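Local coordinates for peptidoglycan-recognition protein LC (Drosophila melanogaster, PDB 2F2L) that activates the imd/Relish immune pathway in response to peptidoglycan of Gram-negative bacteria, probably as a pattern-recognition receptor, of which this chain is the extracellular domain, at residues C37-Q40 with A41-V44. Residues are numbered along the deposited sequence; the frame is centred on the assembly and turned at random.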
# COMPACT_ATOMS: atom_id res chain seq x y z
N CYS A 37 5.95 14.34 4.92
CA CYS A 37 6.50 13.99 3.61
C CYS A 37 6.55 15.23 2.72
O CYS A 37 5.70 16.10 2.83
CB CYS A 37 5.66 12.87 2.98
SG CYS A 37 3.91 13.26 2.74
N SER A 38 7.56 15.34 1.86
CA SER A 38 7.68 16.50 0.98
C SER A 38 7.76 16.15 -0.49
O SER A 38 7.91 17.04 -1.33
CB SER A 38 8.91 17.30 1.38
OG SER A 38 10.08 16.55 1.14
N THR A 39 7.70 14.86 -0.81
CA THR A 39 7.69 14.40 -2.19
C THR A 39 6.67 13.29 -2.32
O THR A 39 6.36 12.62 -1.34
CB THR A 39 9.08 13.89 -2.63
OG1 THR A 39 9.47 12.76 -1.83
CG2 THR A 39 10.13 14.99 -2.50
N GLN A 40 6.14 13.09 -3.52
CA GLN A 40 5.16 12.02 -3.77
C GLN A 40 5.66 10.65 -3.32
O GLN A 40 4.92 9.90 -2.71
CB GLN A 40 4.76 11.98 -5.25
CG GLN A 40 3.69 10.94 -5.55
CD GLN A 40 3.02 11.14 -6.89
OE1 GLN A 40 2.78 12.26 -7.31
NE2 GLN A 40 2.69 10.05 -7.56
N ALA A 41 6.92 10.33 -3.58
CA ALA A 41 7.46 9.02 -3.22
C ALA A 41 7.41 8.75 -1.70
O ALA A 41 7.11 7.63 -1.26
CB ALA A 41 8.89 8.86 -3.75
N ILE A 42 7.72 9.77 -0.91
CA ILE A 42 7.70 9.61 0.55
C ILE A 42 6.26 9.66 1.07
O ILE A 42 5.92 8.93 2.00
CB ILE A 42 8.58 10.65 1.25
CG1 ILE A 42 10.04 10.53 0.78
CG2 ILE A 42 8.47 10.51 2.77
CD1 ILE A 42 10.66 9.14 0.87
N CYS A 43 5.42 10.52 0.50
CA CYS A 43 4.01 10.55 0.88
C CYS A 43 3.34 9.21 0.63
O CYS A 43 2.57 8.75 1.46
CB CYS A 43 3.26 11.66 0.15
SG CYS A 43 3.70 13.35 0.67
N VAL A 44 3.64 8.60 -0.51
CA VAL A 44 3.13 7.28 -0.82
C VAL A 44 3.53 6.27 0.27
O VAL A 44 2.71 5.48 0.70
CB VAL A 44 3.58 6.80 -2.24
CG1 VAL A 44 3.52 5.26 -2.37
CG2 VAL A 44 2.71 7.45 -3.32
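Thr39 at the N-cap position ends the loop after strand 24-31, and its O accepts a nearly straight hydrogen bond from Cys43 N in the first turn of helix 40-57 (2.9 Å, 170° at the hydrogen) and a weak one from Ile42 N. One residue further along, Val44 N donates to Gln40 O at 2.9 Å. The disulfide joins Cys37 SG to Cys43 SG at 2.1 Å, with a torsion of 91° about the S-S bond. Cys37 SG sits between its own backbone N and carbonyl carbon (chi1 59°), which directs it at the helix. The methyl CG2 of Ile42 rests against Cys37 CB at 3.7 Å. Ile42 CG1 lies 3.5 Å from Thr39 OG1. Val44 CG2 lies in van der Waals contact with Gln40 O, at 3.4 Å. Tyr76 of strand 75-77 packs on Gln40, Cys43 and Val44. On the neighbouring LCx chain, Ser58 OG hydrogen-bonds Ala41 O and Phe54 packs on Val44. A glycan sugar touches Cys37 and Ser38. The contact is a helix N-terminus stapled by a disulfide to the loop before it, within the amidase-like PGRP domain and beside its interface with LCx.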